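Local coordinates for uncharacterized protein GEBA250068378 (Sulfurospirillum deleyianum, PDB 3NKG), which is of unknown function but folds largely as a beta sandwich, probably related to the galactose-binding-like domains, at residues I9-S14 with L34-A39. Residues are numbered along the deposited sequence; the frame is centred on the assembly and turned at random.
Sequences IPIDLS and LILQFA
Asp12 OD1 is gripped twice by Ser14, closing a turn that carries Leu13, between them, against Phe38. Ser14 N donates to Asp12 OD1 over 2.9 Å at an N-H...O angle of 151°, arriving from above the carboxylate plane; this is an Asx turn. Ser14 OG donates to Asp12 OD1 at 2.6 Å, and Asp12 OD1 receives it on its syn lone pair, the side of the other carboxylate oxygen. Aspartate and serine suit this bend, where a short acceptor and a short donor can meet within three residues.

The turn follows strand 7-11 of an antiparallel four-stranded sheet, one of the two larger sheets in a fold consistent with a galactose-binding-like beta sandwich. Strand 163-169 lies between strands 7-11 and 30-38, which therefore run parallel to each other as next-but-one neighbours. The CA atoms of Ile11 and Leu36 are accordingly 9.1 Å apart, and contact between them is left to side chains reaching over the intervening strand, where Val163 pairs its backbone with Ile11 and touches the Phe38 side chain.

Ile11 and Leu36 meet methyl to methyl, CD1 of the former 3.7 Å from CD2 of the latter, their side chains crossing at about a right angle. In Ile11, chi1 63° places CG1 between the backbone N and the carbonyl carbon, and CD1 beyond it ends against Leu36. Branched aliphatic groups span the gap without burying polar atoms that would need partners.

Gln37 instead has its OE1 hydrogen-bonded to Thr166 OG1. Phe38 also packs on Val54, Phe57 and Leu58 of helix 49-58, its broad ring linking sheet to helix. Leucine suits position 13, a buried apolar group whose branched end can lie against this ring: Leu13 CD1 approaches obliquely, 3.9 Å from Phe38 CE2 and 4.1 Å from Phe38 CZ.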
ATOM      1  N   ILE A   9       5.324  -3.312  -8.399  1.00 34.54           N
ATOM      2  CA  ILE A   9       6.229  -4.353  -7.958  1.00 32.39           C
ATOM      3  C   ILE A   9       5.406  -5.378  -7.167  1.00 31.66           C
ATOM      4  O   ILE A   9       4.875  -5.056  -6.108  1.00 28.71           O
ATOM      5  CB  ILE A   9       7.339  -3.731  -7.076  1.00 36.72           C
ATOM      6  CG1 ILE A   9       8.187  -2.751  -7.889  1.00 41.21           C
ATOM      7  CG2 ILE A   9       8.237  -4.784  -6.421  1.00 35.85           C
ATOM      8  CD1 ILE A   9       9.109  -1.901  -7.031  1.00 38.90           C
ATOM      9  N   PRO A  10       5.275  -6.606  -7.694  1.00 30.09           N
ATOM     10  CA  PRO A  10       4.492  -7.607  -6.969  1.00 31.50           C
ATOM     11  C   PRO A  10       5.150  -7.948  -5.654  1.00 30.14           C
ATOM     12  O   PRO A  10       6.356  -8.166  -5.617  1.00 29.56           O
ATOM     13  CB  PRO A  10       4.515  -8.824  -7.905  1.00 35.20           C
ATOM     14  CG  PRO A  10       4.679  -8.233  -9.270  1.00 42.87           C
ATOM     15  CD  PRO A  10       5.648  -7.079  -9.039  1.00 41.41           C
ATOM     16  N   ILE A  11       4.365  -7.982  -4.580  1.00 28.49           N
ATOM     17  CA  ILE A  11       4.879  -8.419  -3.291  1.00 29.46           C
ATOM     18  C   ILE A  11       3.970  -9.475  -2.649  1.00 31.92           C
ATOM     19  O   ILE A  11       2.797  -9.620  -3.021  1.00 28.22           O
ATOM     20  CB  ILE A  11       5.045  -7.251  -2.335  1.00 30.14           C
ATOM     21  CG1 ILE A  11       3.690  -6.609  -2.056  1.00 32.23           C
ATOM     22  CG2 ILE A  11       5.999  -6.224  -2.936  1.00 33.53           C
ATOM     23  CD1 ILE A  11       3.772  -5.557  -0.985  1.00 40.20           C
ATOM     24  N   ASP A  12       4.529 -10.178  -1.668  1.00 22.59           N
ATOM     25  CA  ASP A  12       3.884 -11.309  -1.004  1.00 21.79           C
ATOM     26  C   ASP A  12       3.654 -11.003   0.474  1.00 26.77           C
ATOM     27  O   ASP A  12       4.579 -11.122   1.276  1.00 25.65           O
ATOM     28  CB  ASP A  12       4.801 -12.526  -1.116  1.00 26.50           C
ATOM     29  CG  ASP A  12       4.189 -13.777  -0.482  1.00 38.53           C
ATOM     30  OD1 ASP A  12       3.070 -13.685   0.082  1.00 32.93           O
ATOM     31  OD2 ASP A  12       4.819 -14.852  -0.565  1.00 38.43           O
ATOM     32  N   LEU A  13       2.419 -10.647   0.844  1.00 22.87           N
ATOM     33  CA  LEU A  13       2.118 -10.310   2.240  1.00 22.83           C
ATOM     34  C   LEU A  13       1.805 -11.533   3.107  1.00 22.66           C
ATOM     35  O   LEU A  13       1.532 -11.380   4.291  1.00 24.81           O
ATOM     36  CB  LEU A  13       0.910  -9.369   2.325  1.00 25.08           C
ATOM     37  CG  LEU A  13       0.918  -8.022   1.608  1.00 31.06           C
ATOM     38  CD1 LEU A  13      -0.311  -7.265   2.079  1.00 28.93           C
ATOM     39  CD2 LEU A  13       2.172  -7.241   1.931  1.00 27.26           C
ATOM     40  N   SER A  14       1.832 -12.733   2.529  1.00 24.32           N
ATOM     41  CA  SER A  14       1.518 -13.945   3.310  1.00 24.34           C
ATOM     42  C   SER A  14       2.747 -14.481   4.063  1.00 24.65           C
ATOM     43  O   SER A  14       2.613 -15.312   4.950  1.00 28.95           O
ATOM     44  CB  SER A  14       0.935 -15.040   2.407  1.00 18.39           C
ATOM     45  OG  SER A  14       1.921 -15.503   1.493  1.00 23.92           O
ATOM     46  N   LEU A  34       3.293   6.261  -2.927  1.00 25.59           N
ATOM     47  CA  LEU A  34       3.647   4.857  -2.757  1.00 23.91           C
ATOM     48  C   LEU A  34       2.441   4.169  -2.133  1.00 25.82           C
ATOM     49  O   LEU A  34       1.962   4.602  -1.092  1.00 20.51           O
ATOM     50  CB  LEU A  34       4.830   4.707  -1.807  1.00 23.98           C
ATOM     51  CG  LEU A  34       6.088   5.516  -2.095  1.00 27.71           C
ATOM     52  CD1 LEU A  34       7.225   4.987  -1.250  1.00 27.20           C
ATOM     53  CD2 LEU A  34       6.447   5.433  -3.563  1.00 28.87           C
ATOM     54  N   ILE A  35       1.942   3.110  -2.767  1.00 23.95           N
ATOM     55  CA  ILE A  35       0.699   2.490  -2.297  1.00 23.34           C
ATOM     56  C   ILE A  35       0.757   0.992  -2.475  1.00 19.26           C
ATOM     57  O   ILE A  35       1.625   0.470  -3.188  1.00 22.70           O
ATOM     58  CB  ILE A  35      -0.536   2.992  -3.098  1.00 20.32           C
ATOM     59  CG1 ILE A  35      -0.538   2.384  -4.494  1.00 27.20           C
ATOM     60  CG2 ILE A  35      -0.577   4.548  -3.177  1.00 20.88           C
ATOM     61  CD1 ILE A  35      -1.676   2.844  -5.379  1.00 29.00           C
ATOM     62  N   LEU A  36      -0.171   0.293  -1.833  1.00 20.52           N
ATOM     63  CA  LEU A  36      -0.359  -1.114  -2.120  1.00 18.48           C
ATOM     64  C   LEU A  36      -1.693  -1.267  -2.819  1.00 20.96           C
ATOM     65  O   LEU A  36      -2.705  -0.692  -2.373  1.00 25.89           O
ATOM     66  CB  LEU A  36      -0.377  -1.934  -0.812  1.00 19.09           C
ATOM     67  CG  LEU A  36       0.870  -1.816   0.051  1.00 26.38           C
ATOM     68  CD1 LEU A  36       0.656  -2.584   1.334  1.00 26.94           C
ATOM     69  CD2 LEU A  36       2.075  -2.323  -0.699  1.00 25.32           C
ATOM     70  N   GLN A  37      -1.717  -2.069  -3.881  1.00 20.51           N
ATOM     71  CA  GLN A  37      -2.947  -2.375  -4.608  1.00 28.60           C
ATOM     72  C   GLN A  37      -3.256  -3.857  -4.508  1.00 29.35           C
ATOM     73  O   GLN A  37      -2.413  -4.696  -4.871  1.00 24.41           O
ATOM     74  CB  GLN A  37      -2.805  -2.019  -6.088  1.00 28.89           C
ATOM     75  CG  GLN A  37      -2.514  -0.554  -6.360  1.00 32.50           C
ATOM     76  CD  GLN A  37      -2.453  -0.255  -7.849  1.00 39.05           C
ATOM     77  OE1 GLN A  37      -1.514  -0.658  -8.542  1.00 36.98           O
ATOM     78  NE2 GLN A  37      -3.466   0.435  -8.351  1.00 43.79           N
ATOM     79  N   PHE A  38      -4.464  -4.162  -4.029  1.00 22.34           N
ATOM     80  CA  PHE A  38      -4.920  -5.539  -3.806  1.00 22.13           C
ATOM     81  C   PHE A  38      -5.826  -6.023  -4.933  1.00 26.51           C
ATOM     82  O   PHE A  38      -6.806  -5.358  -5.274  1.00 28.04           O
ATOM     83  CB  PHE A  38      -5.710  -5.605  -2.498  1.00 22.75           C
ATOM     84  CG  PHE A  38      -4.889  -5.305  -1.295  1.00 24.47           C
ATOM     85  CD1 PHE A  38      -4.394  -4.012  -1.081  1.00 23.96           C
ATOM     86  CD2 PHE A  38      -4.540  -6.323  -0.414  1.00 26.12           C
ATOM     87  CE1 PHE A  38      -3.622  -3.748   0.017  1.00 24.97           C
ATOM     88  CE2 PHE A  38      -3.778  -6.070   0.678  1.00 22.01           C
ATOM     89  CZ  PHE A  38      -3.309  -4.791   0.912  1.00 19.51           C
ATOM     90  N   ALA A  39      -5.506  -7.177  -5.507  1.00 30.37           N
ATOM     91  CA  ALA A  39      -6.421  -7.825  -6.464  1.00 31.64           C
ATOM     92  C   ALA A  39      -7.639  -8.420  -5.767  1.00 30.33           C
ATOM     93  O   ALA A  39      -7.565  -8.866  -4.620  1.00 27.01           O
ATOM     94  CB  ALA A  39      -5.709  -8.887  -7.254  1.00 31.25           C
TER